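Hypothetical protein Atu1826 (Agrobacterium tumefaciens, PDB 2I3D) is of unknown function but has the fold of an alpha/beta hydrolase and probably cleaves ester, amide or similar bonds. Local coordinates at residues A32-G37 and R92-F97; H54-F59 and Y129-W134; G61-Q66 and R84-S89; M150-Q155 and H212-K217. One frame throughout, in Å; residues are numbered along the deposited sequence. Where two conformers were deposited one is given.

From the N terminus, strand 33-40 enters contact 1, whose loop closes only at 92-97. Inside that loop the chain leaves strand 49-53 through 54-59, one half of contact 2, and turns at 61-66 into helix 66-77. Contact 3 closes first, when strand 81-85 delivers 84-89 to that turn; it is nested within both contact 1 and contact 2. Contacts 1 and 2 cross, since contact 2 closes later, where strand 124-129 gives way to helix 131-142. Contact 4 follows in series, joining the end of strand 146-152 to the loop before helix 218-233, and touches contact 2 through S130 and H212. All four lie at the end of the sheet where the parallel strands finish and strand 33-40 begins.

Contact 1: residues A32-G37 and R92-F97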
loop_
_atom_site.group_PDB
_atom_site.type_symbol
_atom_site.label_atom_id
_atom_site.label_comp_id
_atom_site.label_asym_id
_atom_site.label_seq_id
_atom_site.Cartn_x
_atom_site.Cartn_y
_atom_site.Cartn_z
ATOM N N ALA B 32 -15.514 19.973 1.293
ATOM C CA ALA B 32 -14.560 20.409 2.298
ATOM C C ALA B 32 -13.409 21.155 1.671
ATOM O O ALA B 32 -12.436 21.509 2.365
ATOM C CB ALA B 32 -14.020 19.195 3.083
ATOM N N GLY B 33 -13.481 21.327 0.361
ATOM C CA GLY B 33 -12.434 22.014 -0.393
ATOM C C GLY B 33 -11.967 21.172 -1.567
ATOM O O GLY B 33 -12.738 20.341 -2.102
ATOM N N ARG B 34 -10.711 21.379 -1.959
ATOM C CA ARG B 34 -10.066 20.680 -3.070
ATOM C C ARG B 34 -9.978 19.181 -2.785
ATOM O O ARG B 34 -9.602 18.801 -1.661
ATOM C CB ARG B 34 -8.630 21.213 -3.273
ATOM C CG ARG B 34 -8.541 22.576 -3.998
ATOM C CD ARG B 34 -7.099 22.916 -4.398
ATOM N NE ARG B 34 -7.038 24.133 -5.209
ATOM C CZ ARG B 34 -5.919 24.789 -5.509
ATOM N NH1 ARG B 34 -4.742 24.353 -5.071
ATOM N NH2 ARG B 34 -5.983 25.891 -6.243
ATOM N N LEU B 35 -10.282 18.365 -3.793
ATOM C CA LEU B 35 -10.051 16.918 -3.762
ATOM C C LEU B 35 -9.099 16.584 -4.908
ATOM O O LEU B 35 -9.309 17.004 -6.076
ATOM C CB LEU B 35 -11.358 16.102 -3.904
ATOM C CG LEU B 35 -12.362 16.214 -2.747
ATOM C CD1 LEU B 35 -13.752 15.679 -3.182
ATOM C CD2 LEU B 35 -11.811 15.470 -1.503
ATOM N N GLU B 36 -8.052 15.837 -4.557
ATOM C CA GLU B 36 -7.032 15.387 -5.462
ATOM C C GLU B 36 -7.439 14.022 -6.073
ATOM O O GLU B 36 -7.867 13.122 -5.347
ATOM C CB GLU B 36 -5.726 15.258 -4.654
ATOM C CG GLU B 36 -4.592 14.672 -5.384
ATOM C CD GLU B 36 -3.360 14.481 -4.523
ATOM O OE1 GLU B 36 -3.424 14.177 -3.290
ATOM O OE2 GLU B 36 -2.298 14.619 -5.133
ATOM N N GLY B 37 -7.298 13.869 -7.391
ATOM C CA GLY B 37 -7.664 12.598 -8.052
ATOM C C GLY B 37 -6.734 12.205 -9.180
ATOM O O GLY B 37 -5.794 12.966 -9.524
ATOM N N ARG B 92 -3.145 15.857 -0.953
ATOM C CA ARG B 92 -3.439 17.268 -1.155
ATOM C C ARG B 92 -4.928 17.593 -0.998
ATOM O O ARG B 92 -5.362 18.749 -1.175
ATOM C CB ARG B 92 -2.951 17.688 -2.534
ATOM C CG ARG B 92 -1.433 17.642 -2.705
ATOM C CD ARG B 92 -1.162 17.747 -4.200
ATOM N NE ARG B 92 0.236 17.826 -4.633
ATOM C CZ ARG B 92 0.757 18.891 -5.259
ATOM N NH1 ARG B 92 0.007 19.981 -5.465
ATOM N NH2 ARG B 92 2.026 18.888 -5.659
ATOM N N SER B 93 -5.755 16.585 -0.709
ATOM C CA SER B 93 -7.163 16.896 -0.472
ATOM C C SER B 93 -7.302 17.664 0.844
ATOM O O SER B 93 -6.760 17.275 1.860
ATOM C CB SER B 93 -7.999 15.617 -0.471
ATOM O OG SER B 93 -8.024 15.080 -1.792
ATOM N N GLN B 94 -8.052 18.760 0.798
ATOM C CA GLN B 94 -8.248 19.631 1.948
ATOM C C GLN B 94 -9.261 19.065 2.917
ATOM O O GLN B 94 -9.963 18.099 2.604
ATOM C CB GLN B 94 -8.738 20.989 1.447
ATOM C CG GLN B 94 -7.664 21.734 0.693
ATOM C CD GLN B 94 -8.144 23.092 0.272
ATOM O OE1 GLN B 94 -9.097 23.222 -0.488
ATOM N NE2 GLN B 94 -7.487 24.126 0.782
ATOM N N GLY B 95 -9.348 19.685 4.092
ATOM C CA GLY B 95 -10.320 19.309 5.091
ATOM C C GLY B 95 -9.805 18.325 6.094
ATOM O O GLY B 95 -8.615 17.979 6.077
ATOM N N GLU B 96 -10.708 17.929 6.996
ATOM C CA GLU B 96 -10.435 17.035 8.108
ATOM C C GLU B 96 -11.164 15.714 7.876
ATOM O O GLU B 96 -12.345 15.719 7.502
ATOM C CB GLU B 96 -10.972 17.636 9.417
ATOM C CG GLU B 96 -10.167 18.803 9.980
ATOM C CD GLU B 96 -10.348 18.933 11.496
ATOM O OE1 GLU B 96 -11.485 18.754 11.974
ATOM O OE2 GLU B 96 -9.361 19.201 12.213
ATOM N N PHE B 97 -10.495 14.611 8.171
ATOM C CA PHE B 97 -11.170 13.331 8.046
ATOM C C PHE B 97 -12.284 13.247 9.095
ATOM O O PHE B 97 -12.180 13.844 10.173
ATOM C CB PHE B 97 -10.152 12.209 8.171
ATOM C CG PHE B 97 -10.567 10.921 7.480
ATOM C CD1 PHE B 97 -10.266 10.703 6.113
ATOM C CD2 PHE B 97 -11.231 9.937 8.209
ATOM C CE1 PHE B 97 -10.644 9.496 5.485
ATOM C CE2 PHE B 97 -11.607 8.764 7.626
ATOM C CZ PHE B 97 -11.306 8.519 6.265
HETATM O O HOH W 1 -11.593 18.316 0.484
#
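Q94 and R34 hold one another by two hydrogen bonds that use both backbone polar atoms of R34. Q94 N donates to R34 O at 2.9 Å, while the extended Q94 side chain brings OE1 to R34 N, also at 2.9 Å. The second bond is almost straight (176° at the hydrogen) and uses a lone pair of the amide oxygen. A water donates to both R34 O and Q94 O, bridging them beside the direct bond.

Two further bonds pair a side chain with a main-chain N-H. S93 OG accepts from E36 N at 2.9 Å and is also bonded to N86 O. With CG anti to its own backbone N (chi1 174°), E36 reaches across to R92 and receives R92 N at OE1, 2.9 Å away and from above the carboxylate plane.

Charge plays a looser part: E36 OE2 stands 4.1 Å from R92 NE, beyond a salt bridge, and lies nearer R92 CD.

The 92-97 loop runs roughly antiparallel to strand 33-40, beyond the point where N86 pairs with E36. Side-chain oxygens here take the place of strand carbonyls, and R92, through its N-H and the nearby guanidinium, would tend to keep E36 ionised.

Contact 2: residues H54-F59 and Y129-W134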
loop_
_atom_site.group_PDB
_atom_site.type_symbol
_atom_site.label_atom_id
_atom_site.label_comp_id
_atom_site.label_asym_id
_atom_site.label_seq_id
_atom_site.Cartn_x
_atom_site.Cartn_y
_atom_site.Cartn_z
ATOM N N HIS B 54 -10.536 4.413 -1.336
ATOM C CA HIS B 54 -9.398 3.855 -0.580
ATOM C C HIS B 54 -9.677 3.603 0.925
ATOM O O HIS B 54 -10.732 4.023 1.455
ATOM C CB HIS B 54 -8.152 4.750 -0.808
ATOM C CG HIS B 54 -8.227 6.090 -0.136
ATOM N ND1 HIS B 54 -8.112 6.258 1.226
ATOM C CD2 HIS B 54 -8.323 7.340 -0.665
ATOM C CE1 HIS B 54 -8.152 7.554 1.515
ATOM N NE2 HIS B 54 -8.264 8.231 0.388
ATOM N N PRO B 55 -8.767 2.892 1.627
ATOM C CA PRO B 55 -8.916 2.661 3.061
ATOM C C PRO B 55 -8.797 3.873 3.970
ATOM O O PRO B 55 -8.392 4.977 3.540
ATOM C CB PRO B 55 -7.769 1.679 3.410
ATOM C CG PRO B 55 -7.493 0.973 2.096
ATOM C CD PRO B 55 -7.667 2.084 1.047
ATOM N N HIS B 56 -9.104 3.630 5.242
ATOM C CA HIS B 56 -8.935 4.665 6.271
ATOM C C HIS B 56 -7.437 5.000 6.422
ATOM O O HIS B 56 -6.577 4.122 6.262
ATOM C CB HIS B 56 -9.462 4.113 7.584
ATOM C CG HIS B 56 -9.659 5.137 8.642
ATOM N ND1 HIS B 56 -8.615 5.646 9.388
ATOM C CD2 HIS B 56 -10.793 5.691 9.134
ATOM C CE1 HIS B 56 -9.105 6.497 10.280
ATOM N NE2 HIS B 56 -10.422 6.546 10.138
ATOM N N PRO B 57 -7.112 6.263 6.739
ATOM C CA PRO B 57 -5.675 6.559 6.981
ATOM C C PRO B 57 -5.003 5.763 8.111
ATOM O O PRO B 57 -3.751 5.626 8.111
ATOM C CB PRO B 57 -5.652 8.062 7.275
ATOM C CG PRO B 57 -7.079 8.428 7.655
ATOM C CD PRO B 57 -7.965 7.466 6.821
ATOM N N GLN B 58 -5.768 5.209 9.044
ATOM C CA GLN B 58 -5.134 4.425 10.112
ATOM C C GLN B 58 -4.472 3.161 9.543
ATOM O O GLN B 58 -3.531 2.603 10.152
ATOM C CB GLN B 58 -6.119 4.082 11.222
ATOM C CG GLN B 58 -7.059 2.904 10.911
ATOM C CD GLN B 58 -8.153 2.758 11.951
ATOM O OE1 GLN B 58 -7.984 3.187 13.102
ATOM N NE2 GLN B 58 -9.296 2.165 11.556
ATOM N N PHE B 59 -4.982 2.684 8.409
ATOM C CA PHE B 59 -4.407 1.497 7.737
ATOM C C PHE B 59 -3.600 1.916 6.527
ATOM O O PHE B 59 -3.374 1.121 5.616
ATOM C CB PHE B 59 -5.504 0.486 7.359
ATOM C CG PHE B 59 -6.154 -0.157 8.542
ATOM C CD1 PHE B 59 -5.401 -0.952 9.413
ATOM C CD2 PHE B 59 -7.501 0.053 8.825
ATOM C CE1 PHE B 59 -5.986 -1.569 10.525
ATOM C CE2 PHE B 59 -8.098 -0.551 9.968
ATOM C CZ PHE B 59 -7.335 -1.357 10.811
ATOM N N TYR B 129 -12.047 -0.460 -0.993
ATOM C CA TYR B 129 -11.230 -1.368 -0.181
ATOM C C TYR B 129 -11.272 -0.918 1.271
ATOM O O TYR B 129 -10.988 0.245 1.586
ATOM C CB TYR B 129 -9.802 -1.345 -0.788
ATOM C CG TYR B 129 -8.763 -2.048 0.035
ATOM C CD1 TYR B 129 -9.083 -3.160 0.821
ATOM C CD2 TYR B 129 -7.436 -1.594 0.018
ATOM C CE1 TYR B 129 -8.067 -3.801 1.634
ATOM C CE2 TYR B 129 -6.453 -2.202 0.807
ATOM C CZ TYR B 129 -6.771 -3.278 1.597
ATOM O OH TYR B 129 -5.729 -3.832 2.302
ATOM N N SER B 130 -11.677 -1.830 2.159
ATOM C CA SER B 130 -11.738 -1.590 3.569
ATOM C C SER B 130 -12.767 -0.477 3.884
ATOM O O SER B 130 -13.930 -0.596 3.477
ATOM C CB SER B 130 -10.332 -1.312 4.126
ATOM O OG SER B 130 -10.283 -1.460 5.541
ATOM N N PHE B 131 -12.354 0.597 4.582
ATOM C CA PHE B 131 -13.273 1.734 4.801
ATOM C C PHE B 131 -13.900 2.202 3.456
ATOM O O PHE B 131 -15.081 2.558 3.391
ATOM C CB PHE B 131 -12.490 2.853 5.478
ATOM C CG PHE B 131 -13.226 4.183 5.588
ATOM C CD1 PHE B 131 -13.957 4.487 6.720
ATOM C CD2 PHE B 131 -13.030 5.166 4.628
ATOM C CE1 PHE B 131 -14.553 5.744 6.839
ATOM C CE2 PHE B 131 -13.617 6.426 4.737
ATOM C CZ PHE B 131 -14.382 6.702 5.828
ATOM N N GLY B 132 -13.100 2.202 2.380
ATOM C CA GLY B 132 -13.596 2.546 1.059
ATOM C C GLY B 132 -14.775 1.679 0.597
ATOM O O GLY B 132 -15.619 2.175 -0.141
ATOM N N ALA B 133 -14.829 0.399 1.025
ATOM C CA ALA B 133 -15.944 -0.473 0.614
ATOM C C ALA B 133 -17.209 -0.006 1.346
ATOM O O ALA B 133 -18.332 -0.133 0.820
ATOM C CB ALA B 133 -15.644 -1.922 0.973
ATOM N N TRP B 134 -17.055 0.436 2.599
ATOM C CA TRP B 134 -18.236 0.946 3.335
ATOM C C TRP B 134 -18.775 2.228 2.693
ATOM O O TRP B 134 -20.014 2.374 2.444
ATOM C CB TRP B 134 -17.844 1.152 4.805
ATOM C CG TRP B 134 -18.933 1.662 5.708
ATOM C CD1 TRP B 134 -20.139 1.069 5.988
ATOM C CD2 TRP B 134 -18.882 2.877 6.467
ATOM N NE1 TRP B 134 -20.873 1.878 6.866
ATOM C CE2 TRP B 134 -20.109 2.976 7.189
ATOM C CE3 TRP B 134 -17.938 3.924 6.568
ATOM C CZ2 TRP B 134 -20.383 4.062 8.036
ATOM C CZ3 TRP B 134 -18.195 4.970 7.403
ATOM C CH2 TRP B 134 -19.397 5.048 8.136
HETATM O O HOH W 2 -9.814 1.052 6.408
#
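P55 packs against Y129, its CG approaching the phenol ring obliquely, 3.3 Å from Y129 CD2. Next along, H56 turns its imidazole edge to the face of F131: the rings are T-shaped, centroids 5.6 Å apart and planes at 89°. A chi1 of 171° in F131 sets the ring with one face to the edge of H56, and H56 CB lies 3.9 Å from F131 CB. A water joins the segments, accepting from H56 N at 2.9 Å and bonded to S130 OG at 2.7 Å. The 129-134 segment has the form of a nucleophile elbow, G128-x-S130-x-G132, with S130 in a strained backbone conformation (phi 64°) between strand 124-129 and helix 131-142. In alpha/beta hydrolases the loop after the strand corresponding to 49-53 often contributes to the oxyanion hole, and the water on H56 N is consistent with such a site. Further out, H212 is the partner of S130, and its O is bonded by Y129 OH. Q58 N donates to H56 ND1 at 2.9 Å within the ring plane, fixing the imidazole. H54 ND1 donates to P55 O, 2.7 Å away, and its NE2 pairs with F87 N, while F97 and Y159 pack around F131.

Contact 3: residues G61-Q66 and R84-S89; sequences GTMNNQ and RFNFRS
M63, modelled as selenomethionine, crosses N86 at about a right angle and can be traced atom by atom from root to tip. Its CB is 3.3 Å from N86 OD1 and 3.7 Å from F85 C. The first torsion (chi1 71°) tucks CG between the backbone N and the carbonyl carbon, so that CG too comes within 3.3 Å of N86 OD1. From there the chain is extended: SE passes 3.9 Å from N86 N, and CE ends 3.9 Å from N86 ND2. The same side chain also packs on E36 and R38 of strand 33-40.

The backbone of M63 is held as well. M63 N donates to N86 OD1 at 2.7 Å, nearly along the C=O axis, and R84 NE makes a weak bond to M63 O at 3.0 Å. Around them T62 to N65 form a type I turn, with T62 OG1 accepting from N64 N at 2.9 Å as an ST turn. N65 then caps helix 66-77, the helix of the beta-alpha-beta crossover from strand 49-53 to the neighbouring parallel strand 81-85. The second subunit reaches this turn, where its N215 bonds to N64 O.

Because E36 OE1 takes ND2 while M63 N occupies OD1, the N86 amide is fixed in rotation at both ends, and a buried amide ties the 62-65 turn to E36 of strand 33-40, with the M63 side chain packed against it.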
loop_
_atom_site.group_PDB
_atom_site.type_symbol
_atom_site.label_atom_id
_atom_site.label_comp_id
_atom_site.label_asym_id
_atom_site.label_seq_id
_atom_site.Cartn_x
_atom_site.Cartn_y
_atom_site.Cartn_z
ATOM N N GLY B 61 -4.398 4.179 4.200
ATOM C CA GLY B 61 -5.198 4.369 2.973
ATOM C C GLY B 61 -4.860 5.668 2.231
ATOM O O GLY B 61 -4.872 6.754 2.838
ATOM N N THR B 62 -4.552 5.535 0.935
ATOM C CA THR B 62 -4.496 6.640 -0.011
ATOM C C THR B 62 -4.914 6.095 -1.394
ATOM O O THR B 62 -5.001 4.874 -1.604
ATOM C CB THR B 62 -3.079 7.273 -0.170
ATOM O OG1 THR B 62 -2.297 6.454 -1.061
ATOM C CG2 THR B 62 -2.362 7.504 1.203
HETATM N N MSE B 63 -5.178 6.997 -2.325
HETATM C CA MSE B 63 -5.506 6.592 -3.687
HETATM C C MSE B 63 -4.367 5.848 -4.381
HETATM O O MSE B 63 -4.577 5.292 -5.460
HETATM C CB MSE B 63 -5.897 7.800 -4.535
HETATM C CG MSE B 63 -4.685 8.706 -4.864
HETATM SE SE MSE B 63 -5.254 10.279 -5.752
HETATM C CE MSE B 63 -3.498 11.052 -6.000
ATOM N N ASN B 64 -3.162 5.897 -3.812
ATOM C CA ASN B 64 -2.083 5.143 -4.463
ATOM C C ASN B 64 -1.673 3.839 -3.806
ATOM O O ASN B 64 -0.705 3.234 -4.241
ATOM C CB ASN B 64 -0.888 6.022 -4.700
ATOM C CG ASN B 64 -1.192 7.153 -5.672
ATOM O OD1 ASN B 64 -0.937 8.282 -5.341
ATOM N ND2 ASN B 64 -1.812 6.853 -6.837
ATOM N N ASN B 65 -2.429 3.425 -2.768
ATOM C CA ASN B 65 -2.344 2.066 -2.240
ATOM C C ASN B 65 -2.378 1.059 -3.421
ATOM O O ASN B 65 -3.102 1.255 -4.398
ATOM C CB ASN B 65 -3.489 1.887 -1.202
ATOM C CG ASN B 65 -3.787 0.433 -0.843
ATOM O OD1 ASN B 65 -4.495 -0.256 -1.559
ATOM N ND2 ASN B 65 -3.330 0.007 0.338
ATOM N N GLN B 66 -1.561 -0.006 -3.361
ATOM C CA GLN B 66 -1.430 -0.899 -4.541
ATOM C C GLN B 66 -2.767 -1.520 -4.957
ATOM O O GLN B 66 -3.053 -1.623 -6.124
ATOM C CB GLN B 66 -0.388 -2.005 -4.320
ATOM C CG GLN B 66 1.018 -1.477 -3.915
ATOM C CD GLN B 66 1.580 -0.353 -4.858
ATOM O OE1 GLN B 66 1.148 -0.190 -6.016
ATOM N NE2 GLN B 66 2.551 0.390 -4.356
ATOM N N ARG B 84 -9.881 7.438 -9.386
ATOM C CA ARG B 84 -9.605 7.233 -7.971
ATOM C C ARG B 84 -9.254 8.597 -7.391
ATOM O O ARG B 84 -8.777 9.489 -8.097
ATOM C CB ARG B 84 -8.471 6.231 -7.714
ATOM C CG ARG B 84 -7.111 6.605 -8.396
ATOM C CD ARG B 84 -6.111 5.438 -8.234
ATOM N NE ARG B 84 -4.719 5.872 -8.366
ATOM C CZ ARG B 84 -4.091 6.063 -9.530
ATOM N NH1 ARG B 84 -4.714 5.878 -10.694
ATOM N NH2 ARG B 84 -2.824 6.446 -9.522
ATOM N N PHE B 85 -9.500 8.778 -6.109
ATOM C CA PHE B 85 -9.164 10.073 -5.488
ATOM C C PHE B 85 -8.908 9.930 -3.991
ATOM O O PHE B 85 -9.297 8.945 -3.375
ATOM C CB PHE B 85 -10.316 11.075 -5.725
ATOM C CG PHE B 85 -11.553 10.795 -4.902
ATOM C CD1 PHE B 85 -11.744 11.446 -3.676
ATOM C CD2 PHE B 85 -12.506 9.851 -5.332
ATOM C CE1 PHE B 85 -12.860 11.165 -2.880
ATOM C CE2 PHE B 85 -13.631 9.562 -4.518
ATOM C CZ PHE B 85 -13.796 10.228 -3.310
ATOM N N ASN B 86 -8.259 10.948 -3.415
ATOM C CA ASN B 86 -7.969 10.976 -2.000
ATOM C C ASN B 86 -9.124 11.601 -1.260
ATOM O O ASN B 86 -9.580 12.692 -1.633
ATOM C CB ASN B 86 -6.688 11.758 -1.738
ATOM C CG ASN B 86 -5.450 10.910 -1.921
ATOM O OD1 ASN B 86 -5.497 9.666 -1.802
ATOM N ND2 ASN B 86 -4.311 11.570 -2.174
ATOM N N PHE B 87 -9.593 10.923 -0.219
ATOM C CA PHE B 87 -10.627 11.527 0.657
ATOM C C PHE B 87 -10.100 12.816 1.286
ATOM O O PHE B 87 -8.873 13.015 1.383
ATOM C CB PHE B 87 -11.077 10.579 1.771
ATOM C CG PHE B 87 -11.980 9.466 1.290
ATOM C CD1 PHE B 87 -13.182 9.734 0.601
ATOM C CD2 PHE B 87 -11.640 8.131 1.575
ATOM C CE1 PHE B 87 -14.006 8.658 0.161
ATOM C CE2 PHE B 87 -12.460 7.051 1.176
ATOM C CZ PHE B 87 -13.639 7.311 0.448
ATOM N N ARG B 88 -11.015 13.688 1.725
ATOM C CA ARG B 88 -10.614 14.885 2.521
ATOM C C ARG B 88 -9.549 14.535 3.552
ATOM O O ARG B 88 -9.658 13.494 4.252
ATOM C CB ARG B 88 -11.824 15.499 3.251
ATOM C CG ARG B 88 -12.492 14.574 4.273
ATOM C CD ARG B 88 -13.832 15.172 4.783
ATOM N NE ARG B 88 -14.767 15.422 3.694
ATOM C CZ ARG B 88 -15.828 16.228 3.797
ATOM N NH1 ARG B 88 -16.076 16.815 4.968
ATOM N NH2 ARG B 88 -16.636 16.427 2.754
ATOM N N SER B 89 -8.536 15.419 3.632
ATOM C CA SER B 89 -7.387 15.365 4.581
ATOM C C SER B 89 -6.236 14.504 4.071
ATOM O O SER B 89 -5.138 14.612 4.602
ATOM C CB SER B 89 -7.769 14.894 5.976
ATOM O OG SER B 89 -7.733 13.460 6.075
#

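Contact 4: residues M150-Q155 and H212-K217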
loop_
_atom_site.group_PDB
_atom_site.type_symbol
_atom_site.label_atom_id
_atom_site.label_comp_id
_atom_site.label_asym_id
_atom_site.label_seq_id
_atom_site.Cartn_x
_atom_site.Cartn_y
_atom_site.Cartn_z
HETATM N N MSE B 150 -17.622 -3.708 -6.216
HETATM C CA MSE B 150 -16.675 -4.620 -5.611
HETATM C C MSE B 150 -16.388 -4.062 -4.229
HETATM O O MSE B 150 -16.106 -2.832 -4.102
HETATM C CB MSE B 150 -15.389 -4.642 -6.419
HETATM C CG MSE B 150 -15.574 -5.230 -7.787
HETATM SE SE MSE B 150 -13.806 -5.250 -8.633
HETATM C CE MSE B 150 -14.436 -5.909 -10.355
ATOM N N SER B 151 -16.463 -4.928 -3.209
ATOM C CA SER B 151 -16.154 -4.528 -1.824
ATOM C C SER B 151 -15.069 -5.461 -1.343
ATOM O O SER B 151 -15.335 -6.638 -1.095
ATOM C CB SER B 151 -17.373 -4.631 -0.919
ATOM O OG SER B 151 -18.249 -3.588 -1.201
ATOM N N ILE B 152 -13.852 -4.930 -1.246
ATOM C CA ILE B 152 -12.674 -5.687 -0.874
ATOM C C ILE B 152 -12.455 -5.450 0.642
ATOM O O ILE B 152 -12.301 -4.300 1.088
ATOM C CB ILE B 152 -11.448 -5.223 -1.640
ATOM C CG1 ILE B 152 -11.633 -5.512 -3.134
ATOM C CG2 ILE B 152 -10.237 -5.985 -1.124
ATOM C CD1 ILE B 152 -12.620 -4.618 -3.926
ATOM N N ALA B 153 -12.470 -6.532 1.408
ATOM C CA ALA B 153 -12.211 -6.456 2.869
ATOM C C ALA B 153 -13.159 -5.507 3.617
ATOM O O ALA B 153 -12.694 -4.660 4.376
ATOM C CB ALA B 153 -10.735 -6.044 3.191
ATOM N N PRO B 154 -14.471 -5.682 3.462
ATOM C CA PRO B 154 -15.404 -4.814 4.207
ATOM C C PRO B 154 -15.336 -5.116 5.731
ATOM O O PRO B 154 -14.906 -6.231 6.111
ATOM C CB PRO B 154 -16.761 -5.224 3.629
ATOM C CG PRO B 154 -16.614 -6.705 3.343
ATOM C CD PRO B 154 -15.158 -6.794 2.774
ATOM N N GLN B 155 -15.736 -4.162 6.600
ATOM C CA GLN B 155 -15.504 -4.310 8.034
ATOM C C GLN B 155 -16.851 -4.134 8.724
ATOM O O GLN B 155 -17.101 -3.120 9.375
ATOM C CB GLN B 155 -14.555 -3.213 8.545
ATOM C CG GLN B 155 -13.203 -3.143 7.861
ATOM C CD GLN B 155 -12.651 -1.738 8.005
ATOM O OE1 GLN B 155 -11.734 -1.452 8.817
ATOM N NE2 GLN B 155 -13.217 -0.841 7.219
ATOM N N HIS B 212 -6.001 -8.670 6.222
ATOM C CA HIS B 212 -6.760 -7.484 5.795
ATOM C C HIS B 212 -6.071 -6.743 4.657
ATOM O O HIS B 212 -6.697 -6.004 3.917
ATOM C CB HIS B 212 -6.990 -6.523 6.966
ATOM C CG HIS B 212 -8.074 -5.518 6.714
ATOM N ND1 HIS B 212 -9.406 -5.884 6.600
ATOM C CD2 HIS B 212 -8.040 -4.176 6.580
ATOM C CE1 HIS B 212 -10.138 -4.806 6.365
ATOM N NE2 HIS B 212 -9.335 -3.752 6.376
ATOM N N PHE B 213 -4.760 -6.935 4.554
ATOM C CA PHE B 213 -3.904 -6.242 3.570
ATOM C C PHE B 213 -3.551 -7.132 2.379
ATOM O O PHE B 213 -2.878 -6.679 1.452
ATOM C CB PHE B 213 -2.678 -5.759 4.304
ATOM C CG PHE B 213 -3.037 -5.101 5.601
ATOM C CD1 PHE B 213 -3.672 -3.874 5.586
ATOM C CD2 PHE B 213 -2.911 -5.793 6.787
ATOM C CE1 PHE B 213 -4.092 -3.263 6.784
ATOM C CE2 PHE B 213 -3.328 -5.218 7.999
ATOM C CZ PHE B 213 -3.922 -3.941 7.996
ATOM N N PHE B 214 -4.157 -8.332 2.329
ATOM C CA PHE B 214 -3.854 -9.313 1.270
ATOM C C PHE B 214 -2.337 -9.437 1.090
ATOM O O PHE B 214 -1.855 -9.615 -0.040
ATOM C CB PHE B 214 -4.572 -8.944 -0.023
ATOM C CG PHE B 214 -6.048 -8.989 0.126
ATOM C CD1 PHE B 214 -6.747 -10.170 -0.163
ATOM C CD2 PHE B 214 -6.733 -7.888 0.655
ATOM C CE1 PHE B 214 -8.181 -10.243 0.024
ATOM C CE2 PHE B 214 -8.106 -7.940 0.850
ATOM C CZ PHE B 214 -8.837 -9.114 0.558
ATOM N N ASN B 215 -1.587 -9.407 2.198
ATOM C CA ASN B 215 -0.136 -9.510 2.043
ATOM C C ASN B 215 0.224 -10.864 1.419
ATOM O O ASN B 215 -0.139 -11.910 1.935
ATOM C CB ASN B 215 0.593 -9.353 3.381
ATOM C CG ASN B 215 0.528 -7.935 3.915
ATOM O OD1 ASN B 215 0.659 -6.926 3.163
ATOM N ND2 ASN B 215 0.336 -7.833 5.205
ATOM N N GLY B 216 0.981 -10.807 0.323
ATOM C CA GLY B 216 1.400 -12.012 -0.402
ATOM C C GLY B 216 0.269 -12.608 -1.216
ATOM O O GLY B 216 0.435 -13.690 -1.825
ATOM N N LYS B 217 -0.870 -11.901 -1.266
ATOM C CA LYS B 217 -2.050 -12.399 -1.977
ATOM C C LYS B 217 -2.673 -11.383 -2.924
ATOM O O LYS B 217 -3.815 -11.576 -3.388
ATOM C CB LYS B 217 -3.117 -12.911 -0.972
ATOM C CG LYS B 217 -2.633 -14.047 -0.053
ATOM C CD LYS B 217 -2.443 -15.330 -0.824
ATOM C CE LYS B 217 -1.924 -16.397 0.131
ATOM N NZ LYS B 217 -1.769 -17.680 -0.569
#
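H212, A153 and F214 bury most of the surface in this contact, and A153 is the piece that meets both of the others. The imidazole of H212 comes against A153 through CE1, which lies 3.2 Å from A153 O and 3.5 Å from A153 CB. Both approaches are made by a ring carbon, and A153 O has no hydrogen-bond partner in the model although it is buried. A chi1 of -163° points the H212 imidazole away from its own N and brings the ring up to the 150-155 segment, where Q155 CG also flanks CE1 at 3.8 Å. The two nitrogens look past this contact: NE2 bonds to S130 OG and ND1 to D179 OD2. That is the arrangement of a Ser-His-Asp catalytic triad, consistent with the putative hydrolase assignment.

F214 contributes a purely apolar contact. The ring presents its edge to A153, with CE2 4.0 Å from A153 CB, and the same CE2 approaches I152 CG2 obliquely at 3.5 Å. A153 and F214 both have left-handed backbone conformations (phi 57° and 47°).

Strand 146-152, which ends at I152, runs in the sheet between strands 124-129 and 171-176. On its flank I152 packs on L71 of helix 66-77 and L221 of helix 218-233, and F214 touches I67 and L221 of the same two helices, so the F214 ring sits among helix 66-77, helix 218-233 and the end of strand 146-152.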